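3-hydroxyacyl-CoA dehydrogenase (Burkholderia thailandensis, PDB 4XGN) catalyses the NAD-dependent oxidation of 3-hydroxyacyl-CoA to 3-oxoacyl-CoA as a member of the short-chain dehydrogenase family. Local coordinates at the interface of chains A and B. Coordinates in Å, arbitrary orientation; residue numbers count along the deposited sequence, not the author numbering. Chains: chain A/B, 3-hydroxyacyl-CoA dehydrogenase.

The interface of chains A and B. Residues chain A 199, 222, 224, 226, 230, 233, 251; chain B 241-243.
B:Met243 meets A:Glu230, A:Leu251 and A:Gly226 through a side chain bent at chi2 (-67°) and again at chi3, which tucks its thioether into the surface of chain A. Its CB packs 3.6 Å from CD1 of A:Leu251, and SD lies 3.8 Å from CA of A:Gly226. The other key torsion is chi1 of B:Asn241, -162°: with CG anti to the backbone N, the amide is carried to helix 228-240 of chain A. There ND2, the amide nitrogen, donates to the main-chain O of A:Glu230 at 3.0 Å, with the acceptor tilted from the amide plane. The other end of the same amide is used within chain B, where OD1 accepts from the N of B:Met243 (3.1 Å), tying the amide's rotation to the turn 241-243. A:Met233 slides past B:Asn241 in the opposite direction, its bent chain placing CE 3.6 Å from CA of B:Asn241.

The A:Glu230 side chain, which B:Pro242 and B:Met243 both cross at about a right angle, ends in a carboxylate gripped end-on by A:Arg224. NH1 donates to OE1 almost straight (173° at H) and NH2 to OE2 in a salt bridge, both on syn lone pairs; this pairing probably offsets the charge facing the apolar partner. A:Pro222 CG lies over the guanidinium centre and also touches SD of B:Met243 at 3.8 Å. This patch belongs to a two-fold interface, so its twin recurs with chains exchanged. At the tip, the B:Met243 methyl CE points toward the A:Phe199 ring, 4.1 Å from CE1.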
loop_
_atom_site.group_PDB
_atom_site.type_symbol
_atom_site.label_atom_id
_atom_site.label_comp_id
_atom_site.label_asym_id
_atom_site.label_seq_id
_atom_site.Cartn_x
_atom_site.Cartn_y
_atom_site.Cartn_z
ATOM N N PHE A 199 4.168 -18.500 -11.232
ATOM C CA PHE A 199 5.403 -19.205 -11.507
ATOM C C PHE A 199 5.143 -20.626 -11.921
ATOM O O PHE A 199 4.254 -21.284 -11.378
ATOM C CB PHE A 199 6.358 -19.161 -10.290
ATOM C CG PHE A 199 7.162 -17.912 -10.226
ATOM C CD1 PHE A 199 6.556 -16.679 -9.927
ATOM C CD2 PHE A 199 8.514 -17.927 -10.555
ATOM C CE1 PHE A 199 7.291 -15.519 -9.909
ATOM C CE2 PHE A 199 9.235 -16.778 -10.515
ATOM C CZ PHE A 199 8.648 -15.571 -10.217
ATOM N N PRO A 222 7.467 -10.113 -18.566
ATOM C CA PRO A 222 7.421 -10.919 -19.791
ATOM C C PRO A 222 6.113 -11.728 -19.852
ATOM O O PRO A 222 5.598 -12.137 -18.806
ATOM C CB PRO A 222 8.605 -11.876 -19.608
ATOM C CG PRO A 222 8.700 -12.049 -18.123
ATOM C CD PRO A 222 8.299 -10.716 -17.523
ATOM N N ARG A 224 4.746 -14.570 -19.827
ATOM C CA ARG A 224 4.964 -15.983 -19.522
ATOM C C ARG A 224 4.972 -16.167 -18.023
ATOM O O ARG A 224 5.091 -15.199 -17.264
ATOM C CB ARG A 224 6.314 -16.453 -20.091
ATOM C CG ARG A 224 7.513 -15.681 -19.536
ATOM C CD ARG A 224 8.799 -16.429 -19.755
ATOM N NE ARG A 224 9.972 -15.643 -19.428
ATOM C CZ ARG A 224 10.532 -15.536 -18.221
ATOM N NH1 ARG A 224 10.033 -16.148 -17.140
ATOM N NH2 ARG A 224 11.652 -14.838 -18.116
ATOM N N GLY A 226 6.704 -17.196 -14.480
ATOM C CA GLY A 226 8.008 -17.012 -13.900
ATOM C C GLY A 226 8.742 -18.361 -13.812
ATOM O O GLY A 226 8.101 -19.409 -13.666
ATOM N N GLU A 230 14.276 -17.377 -11.280
ATOM C CA GLU A 230 14.088 -15.928 -11.182
ATOM C C GLU A 230 13.669 -15.527 -9.778
ATOM O O GLU A 230 14.028 -14.442 -9.303
ATOM C CB GLU A 230 13.093 -15.474 -12.235
ATOM C CG GLU A 230 13.690 -15.674 -13.624
ATOM C CD GLU A 230 12.716 -15.618 -14.779
ATOM O OE1 GLU A 230 11.512 -15.950 -14.666
ATOM O OE2 GLU A 230 13.209 -15.251 -15.884
ATOM N N MET A 233 16.948 -15.842 -7.890
ATOM C CA MET A 233 17.816 -14.705 -8.111
ATOM C C MET A 233 17.494 -13.574 -7.146
ATOM O O MET A 233 18.416 -12.923 -6.626
ATOM C CB MET A 233 17.628 -14.136 -9.526
ATOM C CG MET A 233 18.243 -14.896 -10.688
ATOM S SD MET A 233 17.631 -14.068 -12.205
ATOM C CE MET A 233 18.224 -12.444 -11.831
ATOM N N LEU A 251 7.149 -9.816 -7.378
ATOM C CA LEU A 251 7.964 -10.356 -8.465
ATOM C C LEU A 251 6.960 -11.003 -9.419
ATOM O O LEU A 251 6.586 -12.156 -9.256
ATOM C CB LEU A 251 8.957 -11.404 -7.952
ATOM C CG LEU A 251 9.878 -12.061 -8.978
ATOM C CD1 LEU A 251 10.866 -11.032 -9.521
ATOM C CD2 LEU A 251 10.604 -13.230 -8.329
ATOM N N ASN B 241 16.992 -9.310 -13.472
ATOM C CA ASN B 241 15.832 -10.166 -13.184
ATOM C C ASN B 241 14.663 -9.922 -14.138
ATOM O O ASN B 241 13.956 -8.938 -13.987
ATOM C CB ASN B 241 15.394 -10.005 -11.731
ATOM C CG ASN B 241 14.507 -11.154 -11.279
ATOM O OD1 ASN B 241 13.673 -11.649 -12.070
ATOM N ND2 ASN B 241 14.726 -11.632 -10.042
ATOM N N PRO B 242 14.414 -10.854 -15.082
ATOM C CA PRO B 242 13.365 -10.638 -16.075
ATOM C C PRO B 242 11.937 -10.533 -15.540
ATOM O O PRO B 242 11.101 -9.980 -16.217
ATOM C CB PRO B 242 13.510 -11.845 -17.000
ATOM C CG PRO B 242 14.905 -12.198 -16.868
ATOM C CD PRO B 242 15.130 -12.096 -15.374
ATOM N N MET B 243 11.704 -10.965 -14.300
ATOM C CA MET B 243 10.373 -10.904 -13.712
ATOM C C MET B 243 10.089 -9.626 -12.930
ATOM O O MET B 243 8.934 -9.426 -12.516
ATOM C CB MET B 243 10.153 -12.159 -12.857
ATOM C CG MET B 243 9.878 -13.388 -13.701
ATOM S SD MET B 243 8.312 -13.304 -14.578
ATOM C CE MET B 243 7.146 -13.198 -13.227
#